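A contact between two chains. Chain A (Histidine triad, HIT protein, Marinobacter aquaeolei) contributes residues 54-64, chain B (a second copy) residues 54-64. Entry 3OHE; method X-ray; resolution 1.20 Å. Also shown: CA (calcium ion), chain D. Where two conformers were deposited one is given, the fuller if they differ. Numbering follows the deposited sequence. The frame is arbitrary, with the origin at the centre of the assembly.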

ATOM      1  N   GLN A  54      14.352  10.060   1.801  1.00  9.00           N
ATOM      2  CA  GLN A  54      14.082   9.078   0.765  1.00  7.99           C
ATOM      3  C   GLN A  54      12.679   8.542   0.841  1.00  7.62           C
ATOM      4  O   GLN A  54      12.049   8.307  -0.205  1.00  7.67           O
ATOM      5  CB  GLN A  54      15.128   7.952   0.768  1.00  9.98           C
ATOM      6  CG  GLN A  54      16.507   8.473   0.373  1.00 11.52           C
ATOM      7  CD  GLN A  54      17.612   7.465   0.512  1.00 12.25           C
ATOM      8  OE1 GLN A  54      17.401   6.356   0.932  1.00 13.79           O
ATOM      9  NE2 GLN A  54      18.818   7.898   0.252  1.00 19.80           N
ATOM     10  N   GLN A  55      12.125   8.451   2.052  1.00  7.70           N
ATOM     11  CA  GLN A  55      10.690   8.189   2.139  1.00  7.57           C
ATOM     12  C   GLN A  55       9.861   9.264   1.423  1.00  7.51           C
ATOM     13  O   GLN A  55       8.899   8.964   0.708  1.00  8.02           O
ATOM     14  CB  GLN A  55      10.202   8.088   3.589  1.00  8.09           C
ATOM     15  CG  GLN A  55      10.772   6.932   4.384  1.00  7.46           C
ATOM     16  CD  GLN A  55      10.199   6.857   5.785  1.00  8.32           C
ATOM     17  OE1 GLN A  55       8.994   7.121   5.982  1.00  8.94           O
ATOM     18  NE2 GLN A  55      11.032   6.531   6.769  1.00  9.15           N
ATOM     19  N   GLN A  56      10.222  10.518   1.662  0.50  7.34           N
ATOM     20  CA  GLN A  56       9.486  11.616   1.043  0.50  7.80           C
ATOM     21  C   GLN A  56       9.672  11.655  -0.483  0.50  6.94           C
ATOM     22  O   GLN A  56       8.741  11.989  -1.192  0.50  7.30           O
ATOM     23  CB  GLN A  56       9.857  12.950   1.680  0.50  8.92           C
ATOM     24  CG  GLN A  56       9.352  13.097   3.122  0.50  8.66           C
ATOM     25  CD  GLN A  56       9.602  14.472   3.678  0.50 11.25           C
ATOM     26  OE1 GLN A  56      10.408  15.246   3.117  0.50 13.47           O
ATOM     27  NE2 GLN A  56       8.898  14.820   4.758  0.50 15.62           N
ATOM     28  N   ARG A  57      10.838  11.283  -0.985  1.00  6.92           N
ATOM     29  CA  ARG A  57      11.019  11.176  -2.420  1.00  7.12           C
ATOM     30  C   ARG A  57      10.193  10.040  -3.006  1.00  6.76           C
ATOM     31  O   ARG A  57       9.572  10.203  -4.064  1.00  6.90           O
ATOM     32  CB  ARG A  57      12.498  11.037  -2.779  1.00  7.50           C
ATOM     33  CG  ARG A  57      12.772  10.928  -4.282  1.00  7.49           C
ATOM     34  CD  ARG A  57      12.491  12.221  -5.008  1.00  8.51           C
ATOM     35  NE  ARG A  57      12.381  11.985  -6.442  1.00  8.53           N
ATOM     36  CZ  ARG A  57      12.129  12.949  -7.311  1.00  8.30           C
ATOM     37  NH1 ARG A  57      12.136  14.228  -6.944  1.00 10.94           N
ATOM     38  NH2 ARG A  57      11.912  12.618  -8.566  1.00  9.51           N
ATOM     39  N   LEU A  58      10.175   8.904  -2.331  1.00  5.86           N
ATOM     40  CA  LEU A  58       9.354   7.796  -2.783  1.00  7.14           C
ATOM     41  C   LEU A  58       7.876   8.191  -2.835  1.00  6.63           C
ATOM     42  O   LEU A  58       7.171   7.852  -3.774  1.00  6.90           O
ATOM     43  CB  LEU A  58       9.532   6.569  -1.871  1.00  7.33           C
ATOM     44  CG  LEU A  58       8.748   5.308  -2.254  1.00  7.64           C
ATOM     45  CD1 LEU A  58       9.062   4.864  -3.699  1.00 10.04           C
ATOM     46  CD2 LEU A  58       9.059   4.224  -1.222  1.00  9.84           C
ATOM     47  N   LEU A  59       7.403   8.892  -1.803  1.00  7.12           N
ATOM     48  CA  LEU A  59       6.035   9.382  -1.794  1.00  8.04           C
ATOM     49  C   LEU A  59       5.759  10.301  -2.972  1.00  7.06           C
ATOM     50  O   LEU A  59       4.737  10.190  -3.656  1.00  7.37           O
ATOM     51  CB  LEU A  59       5.754  10.110  -0.468  1.00  8.58           C
ATOM     52  CG  LEU A  59       4.461  10.912  -0.384  1.00  9.50           C
ATOM     53  CD1 LEU A  59       3.226  10.014  -0.457  1.00 11.93           C
ATOM     54  CD2 LEU A  59       4.473  11.786   0.930  1.00 10.77           C
ATOM     55  N   PHE A  60       6.657  11.256  -3.213  1.00  6.77           N
ATOM     56  CA  PHE A  60       6.497  12.179  -4.358  1.00  6.98           C
ATOM     57  C   PHE A  60       6.348  11.368  -5.654  1.00  6.70           C
ATOM     58  O   PHE A  60       5.434  11.611  -6.458  1.00  7.32           O
ATOM     59  CB  PHE A  60       7.689  13.152  -4.468  1.00  9.19           C
ATOM     60  CG  PHE A  60       7.708  13.891  -5.746  1.00  9.69           C
ATOM     61  CD1 PHE A  60       6.856  14.942  -5.969  1.00 13.56           C
ATOM     62  CD2 PHE A  60       8.498  13.445  -6.807  1.00 11.40           C
ATOM     63  CE1 PHE A  60       6.874  15.607  -7.214  1.00 15.74           C
ATOM     64  CE2 PHE A  60       8.499  14.085  -8.041  1.00 13.90           C
ATOM     65  CZ  PHE A  60       7.664  15.156  -8.229  1.00 18.03           C
ATOM     66  N   GLU A  61       7.250  10.422  -5.859  1.00  7.06           N
ATOM     67  CA  GLU A  61       7.252   9.633  -7.097  1.00  5.87           C
ATOM     68  C   GLU A  61       6.000   8.771  -7.198  1.00  5.86           C
ATOM     69  O   GLU A  61       5.389   8.668  -8.273  1.00  7.41           O
ATOM     70  CB  GLU A  61       8.520   8.768  -7.203  1.00  6.50           C
ATOM     71  CG  GLU A  61       9.774   9.646  -7.339  1.00  7.29           C
ATOM     72  CD  GLU A  61      11.069   8.868  -7.567  1.00  6.41           C
ATOM     73  OE1 GLU A  61      10.980   7.637  -7.610  1.00  7.91           O
ATOM     74  OE2 GLU A  61      12.153   9.497  -7.708  1.00  7.11           O
ATOM     75  N   SER A  62       5.619   8.122  -6.113  1.00  6.23           N
ATOM     76  CA  SER A  62       4.455   7.240  -6.087  1.00  6.67           C
ATOM     77  C   SER A  62       3.173   8.007  -6.362  1.00  7.08           C
ATOM     78  O   SER A  62       2.327   7.569  -7.153  1.00  6.97           O
ATOM     79  CB  SER A  62       4.354   6.553  -4.740  1.00  7.65           C
ATOM     80  OG  SER A  62       3.199   5.738  -4.658  1.00  8.94           O
ATOM     81  N   SER A  63       3.006   9.153  -5.690  1.00  7.07           N
ATOM     82  CA  SER A  63       1.815   9.972  -5.915  1.00  6.88           C
ATOM     83  C   SER A  63       1.752  10.492  -7.337  1.00  6.22           C
ATOM     84  O   SER A  63       0.666  10.536  -7.949  1.00  7.59           O
ATOM     85  CB  SER A  63       1.761  11.110  -4.922  1.00  7.98           C
ATOM     86  OG  SER A  63       1.327  10.610  -3.670  1.00  8.85           O
ATOM     87  N   ALA A  64       2.867  10.902  -7.919  1.00  6.65           N
ATOM     88  CA  ALA A  64       2.903  11.418  -9.291  1.00  7.14           C
ATOM     89  C   ALA A  64       2.603  10.275 -10.270  1.00  6.86           C
ATOM     90  O   ALA A  64       1.812  10.414 -11.222  1.00  7.71           O
ATOM     91  CB  ALA A  64       4.261  12.083  -9.603  1.00  8.79           C
TER
ATOM     92  N   GLN B  54      -0.160  17.217   3.881  1.00  8.42           N
ATOM     93  CA  GLN B  54      -0.929  16.109   4.469  1.00  7.45           C
ATOM     94  C   GLN B  54      -0.472  14.757   3.937  1.00  7.11           C
ATOM     95  O   GLN B  54      -0.485  13.783   4.689  1.00  7.36           O
ATOM     96  CB  GLN B  54      -2.438  16.327   4.290  1.00  8.10           C
ATOM     97  CG  GLN B  54      -2.910  17.481   5.126  1.00  9.32           C
ATOM     98  CD  GLN B  54      -4.398  17.718   5.085  1.00 11.75           C
ATOM     99  OE1 GLN B  54      -5.046  17.474   4.075  1.00 11.77           O
ATOM    100  NE2 GLN B  54      -4.954  18.254   6.173  1.00 12.35           N
ATOM    101  N   GLN B  55      -0.065  14.658   2.667  1.00  7.92           N
ATOM    102  CA  GLN B  55       0.553  13.413   2.186  1.00  7.29           C
ATOM    103  C   GLN B  55       1.785  13.102   3.036  1.00  6.51           C
ATOM    104  O   GLN B  55       1.969  11.946   3.465  1.00  7.44           O
ATOM    105  CB  GLN B  55       0.985  13.492   0.723  1.00  8.14           C
ATOM    106  CG  GLN B  55      -0.140  13.643  -0.267  1.00  8.37           C
ATOM    107  CD  GLN B  55       0.346  13.607  -1.693  1.00  8.55           C
ATOM    108  OE1 GLN B  55       1.292  12.839  -2.006  1.00  9.79           O
ATOM    109  NE2 GLN B  55      -0.244  14.432  -2.556  1.00  8.66           N
ATOM    110  N   GLN B  56       2.618  14.108   3.281  0.50  6.89           N
ATOM    111  CA  GLN B  56       3.843  13.882   4.041  0.50  7.13           C
ATOM    112  C   GLN B  56       3.533  13.534   5.498  0.50  7.10           C
ATOM    113  O   GLN B  56       4.244  12.744   6.102  0.50  7.29           O
ATOM    114  CB  GLN B  56       4.791  15.087   3.930  0.50  7.64           C
ATOM    115  CG  GLN B  56       5.296  15.363   2.515  0.50 10.04           C
ATOM    116  CD  GLN B  56       6.501  16.268   2.508  0.50 10.70           C
ATOM    117  OE1 GLN B  56       6.697  17.055   3.431  0.50 14.41           O
ATOM    118  NE2 GLN B  56       7.322  16.148   1.475  0.50 11.61           N
ATOM    119  N   ARG B  57       2.487  14.124   6.070  1.00  6.88           N
ATOM    120  CA  ARG B  57       2.122  13.762   7.423  1.00  6.56           C
ATOM    121  C   ARG B  57       1.573  12.322   7.490  1.00  6.86           C
ATOM    122  O   ARG B  57       1.894  11.559   8.418  1.00  6.72           O
ATOM    123  CB  ARG B  57       1.120  14.741   8.048  1.00  7.34           C
ATOM    124  CG  ARG B  57       0.698  14.359   9.468  1.00  7.59           C
ATOM    125  CD  ARG B  57       1.832  14.472  10.455  1.00  7.70           C
ATOM    126  NE  ARG B  57       1.490  13.818  11.717  1.00  7.59           N
ATOM    127  CZ  ARG B  57       2.358  13.673  12.714  1.00  7.96           C
ATOM    128  NH1 ARG B  57       3.556  14.204  12.655  1.00  9.37           N
ATOM    129  NH2 ARG B  57       2.007  12.968  13.773  1.00  9.12           N
ATOM    130  N   LEU B  58       0.759  11.927   6.511  1.00  6.50           N
ATOM    131  CA  LEU B  58       0.245  10.564   6.445  1.00  6.38           C
ATOM    132  C   LEU B  58       1.418   9.584   6.369  1.00  6.31           C
ATOM    133  O   LEU B  58       1.404   8.551   7.038  1.00  6.86           O
ATOM    134  CB  LEU B  58      -0.685  10.375   5.249  1.00  7.41           C
ATOM    135  CG  LEU B  58      -1.267   8.978   5.064  1.00  7.76           C
ATOM    136  CD1 LEU B  58      -2.044   8.479   6.284  1.00  9.07           C
ATOM    137  CD2 LEU B  58      -2.126   8.970   3.795  1.00  8.66           C
ATOM    138  N   LEU B  59       2.392   9.867   5.512  1.00  6.55           N
ATOM    139  CA  LEU B  59       3.609   9.049   5.416  1.00  7.87           C
ATOM    140  C   LEU B  59       4.319   8.923   6.763  1.00  6.79           C
ATOM    141  O   LEU B  59       4.706   7.823   7.177  1.00  7.27           O
ATOM    142  CB  LEU B  59       4.560   9.638   4.362  1.00  8.66           C
ATOM    143  CG  LEU B  59       5.978   9.089   4.343  1.00  9.73           C
ATOM    144  CD1 LEU B  59       5.966   7.618   3.923  1.00 12.36           C
ATOM    145  CD2 LEU B  59       6.897   9.969   3.451  1.00 11.81           C
ATOM    146  N   PHE B  60       4.524  10.036   7.450  1.00  6.82           N
ATOM    147  CA  PHE B  60       5.167   9.985   8.730  1.00  6.80           C
ATOM    148  C   PHE B  60       4.408   9.082   9.707  1.00  6.06           C
ATOM    149  O   PHE B  60       5.019   8.255  10.402  1.00  7.08           O
ATOM    150  CB  PHE B  60       5.330  11.389   9.322  1.00  9.42           C
ATOM    151  CG  PHE B  60       5.884  11.358  10.740  1.00 12.73           C
ATOM    152  CD1 PHE B  60       7.252  11.290  10.958  1.00 17.18           C
ATOM    153  CD2 PHE B  60       5.034  11.271  11.830  1.00 12.29           C
ATOM    154  CE1 PHE B  60       7.773  11.217  12.268  1.00 20.09           C
ATOM    155  CE2 PHE B  60       5.533  11.171  13.125  1.00 16.97           C
ATOM    156  CZ  PHE B  60       6.897  11.144  13.332  1.00 22.37           C
ATOM    157  N   GLU B  61       3.103   9.270   9.796  1.00  6.10           N
ATOM    158  CA  GLU B  61       2.296   8.520  10.700  1.00  5.94           C
ATOM    159  C   GLU B  61       2.303   7.036  10.331  1.00  6.10           C
ATOM    160  O   GLU B  61       2.392   6.166  11.207  1.00  6.72           O
ATOM    161  CB  GLU B  61       0.858   9.032  10.769  1.00  6.34           C
ATOM    162  CG  GLU B  61       0.748  10.435  11.371  1.00  6.74           C
ATOM    163  CD  GLU B  61      -0.658  10.986  11.514  1.00  6.54           C
ATOM    164  OE1 GLU B  61      -1.594  10.230  11.179  1.00  8.26           O
ATOM    165  OE2 GLU B  61      -0.764  12.170  12.014  1.00  7.70           O
ATOM    166  N   SER B  62       2.177   6.737   9.043  1.00  6.12           N
ATOM    167  CA  SER B  62       2.203   5.348   8.563  1.00  5.36           C
ATOM    168  C   SER B  62       3.529   4.658   8.916  1.00  5.86           C
ATOM    169  O   SER B  62       3.556   3.542   9.406  1.00  6.57           O
ATOM    170  CB  SER B  62       2.004   5.319   7.059  1.00  6.22           C
ATOM    171  OG  SER B  62       2.143   4.026   6.528  1.00  7.86           O
ATOM    172  N   SER B  63       4.641   5.333   8.666  1.00  5.67           N
ATOM    173  CA  SER B  63       5.940   4.753   8.971  1.00  5.98           C
ATOM    174  C   SER B  63       6.172   4.586  10.477  1.00  6.13           C
ATOM    175  O   SER B  63       6.768   3.572  10.896  1.00  7.00           O
ATOM    176  CB  SER B  63       7.048   5.584   8.349  1.00  6.61           C
ATOM    177  OG  SER B  63       7.079   5.331   6.938  1.00  8.02           O
ATOM    178  N   ALA B  64       5.684   5.513  11.295  1.00  6.27           N
ATOM    179  CA  ALA B  64       5.806   5.422  12.735  1.00  6.82           C
ATOM    180  C   ALA B  64       4.962   4.268  13.248  1.00  6.24           C
ATOM    181  O   ALA B  64       5.392   3.444  14.063  1.00  6.95           O
ATOM    182  CB  ALA B  64       5.395   6.759  13.405  1.00  7.59           C
TER
HETATM  183 CA    CA D 138      11.649  17.197   2.529  0.50 23.67          CA
HETATM  184  O   HOH W   1       7.074  14.119  -0.458  1.00 17.72           O
HETATM  185  O   HOH W   2       7.058  12.710   5.796  1.00 21.49           O
HETATM  186  O   HOH W   3       9.818  17.783   4.256  1.00 39.27           O
HETATM  187  O   HOH W   4      12.521  17.293   4.943  1.00 35.34           O

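What sits at the centre of this contact? Leu A59 and Leu B59 do, the two residues that give up the most surface, about 80 Å² each of the 421 Å² buried in all. The helices cross at 125° between their N-to-C directions, with axes 10.4 Å apart at closest approach, and both leucines point their CA-to-CB bonds toward the other helix. Each has chi1 in t and chi2 in p, and the methyls meet with Leu A59 CD2 3.9 Å from Leu B59 CD2, an ordinary van der Waals distance. A branched, purely apolar side chain suits this spot, since it fills the space between the backbones and leaves no polar group to be satisfied there.

What do the leucines rest against? Leu A59 reaches onto Gln B55 and Gln B56, and Leu B59 onto Gln A55 and Gln A56. Leu B59 CD2 lies 3.5 Å from Gln A55 O, and Leu A59 CD2 lies 3.6 Å from Gln B55 O. Gln A55 O already accepts from Leu A59 N, and Gln B55 O from Leu B59 N, both at 2.9 Å, so a methyl can pack over them without leaving an acceptor unpaired. The same CD2 atoms touch the aliphatic part of the next glutamine: Leu A59 CD2 is 4.0 Å from Gln B56 CG, and Leu B59 CD2 is 4.0 Å from Gln A56 CG.

Where does the polar grip come from? It comes from a reciprocal pair of hydrogen bonds: Ser B63 OG donates to Gln A55 OE1 at 2.8 Å, and Ser A63 OG donates to Gln B55 OE1 at 2.8 Å. Both glutamines are buried and extend from chi1 m through chi2 t, long enough to span the gap to a short serine whose CA-to-CB bond also points across. The amide's other end is not wasted, as Gln A55 NE2 and Gln B55 NE2 are hydrogen-bonded elsewhere in the structure.

How do Gln A56 and Gln B56 meet if their CA-to-CB bonds point sideways? Their ends come nearer, but Gln A56 NE2 and Gln B56 OE1, 3.4 Å apart, are poorly angled for a hydrogen bond. Two waters join the residues instead, each linking the side-chain amide nitrogen of one glutamine to the backbone carbonyl of the other. Water 1 donates to Gln A56 O and accepts from Gln B56 NE2, both at 2.8 Å; water 2 donates to Gln B56 O at 2.8 Å and accepts from Gln A56 NE2 at 3.0 Å. The symmetry ends at the calcium ion, which is bound by Gln A56 OE1 at 2.4 Å.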